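Antigen, P35 (Borreliella spielmanii A14S, PDB 6HPN) is of unknown function but, as an outer surface protein of the PFam54 family and a BBA64 orthologue, is thought to contribute to Lyme disease pathogenesis. Local coordinates at residues 170-173 with 174-178; 180-183 with 184-188. All blocks are in the same frame, centred on the assembly; numbering follows the deposited sequence.

Interaction 1: 170-173 with 174-178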
loop_
_atom_site.group_PDB
_atom_site.type_symbol
_atom_site.label_atom_id
_atom_site.label_comp_id
_atom_site.label_asym_id
_atom_site.label_seq_id
_atom_site.Cartn_x
_atom_site.Cartn_y
_atom_site.Cartn_z
ATOM N N VAL A 170 8.218 -2.556 -8.531
ATOM C CA VAL A 170 9.224 -2.863 -7.473
ATOM C C VAL A 170 10.113 -4.031 -7.907
ATOM O O VAL A 170 11.327 -3.934 -7.720
ATOM C CB VAL A 170 8.564 -3.151 -6.113
ATOM C CG1 VAL A 170 9.460 -3.998 -5.224
ATOM C CG2 VAL A 170 8.175 -1.867 -5.390
ATOM N N ASP A 171 9.555 -5.118 -8.432
ATOM C CA ASP A 171 10.382 -6.244 -8.938
ATOM C C ASP A 171 11.260 -5.743 -10.102
ATOM O O ASP A 171 12.397 -6.201 -10.192
ATOM C CB ASP A 171 9.518 -7.454 -9.303
ATOM C CG ASP A 171 8.961 -8.224 -8.115
ATOM O OD1 ASP A 171 9.517 -8.124 -6.996
ATOM O OD2 ASP A 171 7.962 -8.912 -8.319
ATOM N N ASP A 172 10.767 -4.823 -10.941
ATOM C CA ASP A 172 11.470 -4.375 -12.175
ATOM C C ASP A 172 12.678 -3.523 -11.783
ATOM O O ASP A 172 13.782 -3.757 -12.329
ATOM C CB ASP A 172 10.534 -3.615 -13.117
ATOM C CG ASP A 172 9.553 -4.533 -13.827
ATOM O OD1 ASP A 172 9.742 -5.732 -13.725
ATOM O OD2 ASP A 172 8.610 -4.039 -14.479
ATOM N N ILE A 173 12.449 -2.555 -10.900
ATOM C CA ILE A 173 13.504 -1.714 -10.275
ATOM C C ILE A 173 14.601 -2.658 -9.775
ATOM O O ILE A 173 15.767 -2.411 -10.069
ATOM C CB ILE A 173 12.899 -0.845 -9.146
ATOM C CG1 ILE A 173 12.101 0.338 -9.696
ATOM C CG2 ILE A 173 13.961 -0.353 -8.193
ATOM C CD1 ILE A 173 11.173 1.039 -8.676
ATOM N N ILE A 174 14.234 -3.713 -9.060
ATOM C CA ILE A 174 15.207 -4.677 -8.472
ATOM C C ILE A 174 15.936 -5.427 -9.601
ATOM O O ILE A 174 17.178 -5.470 -9.565
ATOM C CB ILE A 174 14.492 -5.624 -7.484
ATOM C CG1 ILE A 174 14.059 -4.856 -6.233
ATOM C CG2 ILE A 174 15.351 -6.823 -7.114
ATOM C CD1 ILE A 174 13.229 -5.661 -5.269
ATOM N N LYS A 175 15.185 -6.013 -10.538
ATOM C CA LYS A 175 15.740 -6.782 -11.675
ATOM C C LYS A 175 16.712 -5.882 -12.435
ATOM O O LYS A 175 17.839 -6.331 -12.659
ATOM C CB LYS A 175 14.639 -7.310 -12.593
ATOM C CG LYS A 175 14.309 -8.784 -12.395
ATOM C CD LYS A 175 12.811 -9.151 -12.360
ATOM C CE LYS A 175 12.508 -10.245 -11.343
ATOM N NZ LYS A 175 11.053 -10.440 -11.126
ATOM N N GLU A 176 16.292 -4.656 -12.759
ATOM C CA GLU A 176 17.039 -3.722 -13.638
ATOM C C GLU A 176 18.300 -3.240 -12.916
ATOM O O GLU A 176 19.369 -3.158 -13.583
ATOM C CB GLU A 176 16.144 -2.565 -14.084
ATOM C CG GLU A 176 15.073 -3.015 -15.056
ATOM C CD GLU A 176 13.853 -2.120 -15.159
ATOM O OE1 GLU A 176 13.909 -0.973 -14.675
ATOM O OE2 GLU A 176 12.845 -2.580 -15.726
ATOM N N TYR A 177 18.181 -2.956 -11.619
ATOM C CA TYR A 177 19.295 -2.487 -10.765
ATOM C C TYR A 177 20.351 -3.594 -10.734
ATOM O O TYR A 177 21.572 -3.307 -10.755
ATOM C CB TYR A 177 18.785 -2.080 -9.377
ATOM C CG TYR A 177 19.855 -1.607 -8.419
ATOM C CD1 TYR A 177 20.264 -0.275 -8.353
ATOM C CD2 TYR A 177 20.501 -2.512 -7.583
ATOM C CE1 TYR A 177 21.276 0.133 -7.485
ATOM C CE2 TYR A 177 21.523 -2.128 -6.728
ATOM C CZ TYR A 177 21.911 -0.801 -6.671
ATOM O OH TYR A 177 22.909 -0.462 -5.790
ATOM N N ASN A 178 19.905 -4.844 -10.665
ATOM C CA ASN A 178 20.822 -5.997 -10.500
ATOM C C ASN A 178 21.388 -6.411 -11.871
ATOM O O ASN A 178 22.400 -7.136 -11.874
ATOM C CB ASN A 178 20.137 -7.169 -9.795
ATOM C CG ASN A 178 19.904 -6.945 -8.308
ATOM O OD1 ASN A 178 20.727 -6.366 -7.597
ATOM N ND2 ASN A 178 18.780 -7.441 -7.822
#
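Asp172 O accepts a hydrogen bond from Glu176 N at 2.7 Å, and the Glu176 side chain lies over the same oxygen. With CG turned next to its own backbone N (chi1 -70°) and the chain extended beyond, Glu176 runs back over the preceding turn until its OE2 lies 3.6 Å from Asp172 CB. Asp172 OD2 and Glu176 OE2 stay 4.6 Å apart, and each carboxylate has a lysine partner: Asp172 OD2 forms a salt bridge with Lys168, its side chain also packing on Lys197, while Glu176 OE1 pairs with Lys197 and also accepts from Asn193. These lysines would be expected to offset the like charges. Regular i to i+4 bonding of an alpha-helix, the last turns of helix 146-179, continues through Val170 with Ile174, Asp171 with Lys175 and Ile173 with Tyr177. On the flank facing helix 89-102, Val170 and Ile174 lie side by side and point the same way, CG1 of the valine meeting CD1 of the isoleucine at 4.1 Å. Lys175 bends at chi2 and chi3 and folds back along the helix, bringing NZ 3.8 Å from Asp171 CB; Asp171 OD2 remains 4.4 Å from Lys175 NZ, near enough for electrostatic attraction but beyond a salt bridge. The Tyr177 ring leads away to Ile98, with OH hydrogen-bonded to Lys101.

Interaction 2: 180-183 with 184-188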
loop_
_atom_site.group_PDB
_atom_site.type_symbol
_atom_site.label_atom_id
_atom_site.label_comp_id
_atom_site.label_asym_id
_atom_site.label_seq_id
_atom_site.Cartn_x
_atom_site.Cartn_y
_atom_site.Cartn_z
ATOM N N ASN A 180 22.123 -4.055 -14.390
ATOM C CA ASN A 180 22.740 -2.886 -15.073
ATOM C C ASN A 180 23.616 -2.064 -14.133
ATOM O O ASN A 180 23.136 -1.205 -13.398
ATOM C CB ASN A 180 21.703 -2.004 -15.751
ATOM C CG ASN A 180 22.392 -0.903 -16.526
ATOM O OD1 ASN A 180 23.405 -0.365 -16.085
ATOM N ND2 ASN A 180 21.875 -0.566 -17.685
ATOM N N PRO A 181 24.951 -2.264 -14.208
ATOM C CA PRO A 181 25.918 -1.510 -13.410
ATOM C C PRO A 181 25.760 0.013 -13.400
ATOM O O PRO A 181 26.186 0.616 -12.424
ATOM C CB PRO A 181 27.238 -1.826 -14.111
ATOM C CG PRO A 181 27.050 -3.229 -14.616
ATOM C CD PRO A 181 25.602 -3.289 -15.043
ATOM N N GLU A 182 25.230 0.590 -14.481
ATOM C CA GLU A 182 25.041 2.058 -14.607
ATOM C C GLU A 182 24.046 2.520 -13.538
ATOM O O GLU A 182 24.291 3.588 -12.933
ATOM C CB GLU A 182 24.548 2.458 -15.993
ATOM C CG GLU A 182 24.457 3.967 -16.168
ATOM C CD GLU A 182 25.437 4.576 -17.156
ATOM O OE1 GLU A 182 25.588 3.978 -18.233
ATOM O OE2 GLU A 182 26.035 5.645 -16.849
ATOM N N LEU A 183 22.984 1.741 -13.291
ATOM C CA LEU A 183 21.969 2.094 -12.263
ATOM C C LEU A 183 22.609 1.997 -10.867
ATOM O O LEU A 183 22.120 2.679 -9.949
ATOM C CB LEU A 183 20.727 1.207 -12.421
ATOM C CG LEU A 183 19.910 1.441 -13.700
ATOM C CD1 LEU A 183 18.825 0.388 -13.862
ATOM C CD2 LEU A 183 19.294 2.841 -13.739
ATOM N N ARG A 184 23.707 1.253 -10.712
ATOM C CA ARG A 184 24.419 1.128 -9.414
ATOM C C ARG A 184 25.435 2.275 -9.242
ATOM O O ARG A 184 25.843 2.522 -8.114
ATOM C CB ARG A 184 25.019 -0.278 -9.303
ATOM C CG ARG A 184 24.009 -1.379 -9.601
ATOM C CD ARG A 184 24.424 -2.767 -9.140
ATOM N NE ARG A 184 25.445 -3.388 -9.985
ATOM C CZ ARG A 184 25.230 -4.258 -10.980
ATOM N NH1 ARG A 184 24.012 -4.663 -11.318
ATOM N NH2 ARG A 184 26.267 -4.716 -11.656
ATOM N N THR A 185 25.826 2.995 -10.290
ATOM C CA THR A 185 26.894 4.031 -10.172
ATOM C C THR A 185 26.347 5.406 -10.588
ATOM O O THR A 185 26.719 6.398 -9.959
ATOM C CB THR A 185 28.157 3.622 -10.951
ATOM O OG1 THR A 185 27.960 3.740 -12.360
ATOM C CG2 THR A 185 28.579 2.190 -10.717
ATOM N N ASN A 186 25.544 5.490 -11.643
ATOM C CA ASN A 186 25.004 6.789 -12.093
ATOM C C ASN A 186 23.747 7.057 -11.274
ATOM O O ASN A 186 22.642 6.593 -11.652
ATOM C CB ASN A 186 24.739 6.832 -13.593
ATOM C CG ASN A 186 24.404 8.225 -14.093
ATOM O OD1 ASN A 186 24.179 9.151 -13.320
ATOM N ND2 ASN A 186 24.318 8.380 -15.398
ATOM N N ILE A 187 23.912 7.797 -10.190
ATOM C CA ILE A 187 22.814 8.000 -9.215
ATOM C C ILE A 187 21.664 8.742 -9.907
ATOM O O ILE A 187 20.498 8.445 -9.625
ATOM C CB ILE A 187 23.347 8.681 -7.942
ATOM C CG1 ILE A 187 22.720 8.033 -6.703
ATOM C CG2 ILE A 187 23.189 10.202 -8.005
ATOM C CD1 ILE A 187 21.226 7.802 -6.809
ATOM N N SER A 188 21.982 9.615 -10.849
ATOM C CA SER A 188 20.982 10.431 -11.572
ATOM C C SER A 188 20.237 9.562 -12.597
ATOM O O SER A 188 19.115 9.929 -13.010
ATOM C CB SER A 188 21.658 11.645 -12.157
ATOM O OG SER A 188 21.513 11.677 -13.555
#
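Glu182 O accepts two backbone amides, Asn186 N at 2.6 Å almost in line with the carbonyl and Thr185 N at 3.1 Å from above the carbonyl plane. This double grip closes the short, weakly bonded helical turn 181-185, in which the bond from Arg184 N to Pro181 O is weak. At its start Asn180 is the N-cap, Asn180 OD1 accepting from Glu182 N at 2.6 Å. The tight side is at the buried Leu183, which packs on Lys189 and Asn193 of helix 187-197. Pro181, Glu182 and Thr185 form the exposed side. There, bent at chi3 (-75°), Arg184 carries its guanidinium back so that one face covers Pro181 CA and Asn180 C, a surface contact in which Arg184 NH2 meets Pro181 CG at 3.4 Å. Glu182 stands loosely beside Asn186, their carboxylate and amide planes 54° apart and Glu182 OE2 3.5 Å from Asn186 ND2. Asn186 is itself the N-cap of helix 187-197, through a weak bond from Ser188 N to OD1. Two capping asparagines thus bracket a single helical turn, while the arginine charge is directed toward Tyr177 O at the carbonyl end of the preceding helix, where it probably complements the helix dipole.

How the interactions relate
Along the chain, helix 146-179 ends with interaction 1, and helix 181-185 follows at once with interaction 2, before helix 187-197 begins. The two contacts are in series, neither enclosing nor crossing the other; each joins residues three to four apart within one continuous stretch, so the only loops closed are single helical turns. Their centres are about 12 Å apart, and they meet directly where Tyr177 O lies 2.8 Å from Arg184 NH1, a probable hydrogen bond, and where Glu176 O packs on Leu183 CD1. Together they carry the chain round the corner between helices 146-179 and 187-197. Lys101 of helix 89-102 also reaches interaction 2, through a weak bond to Arg184 O.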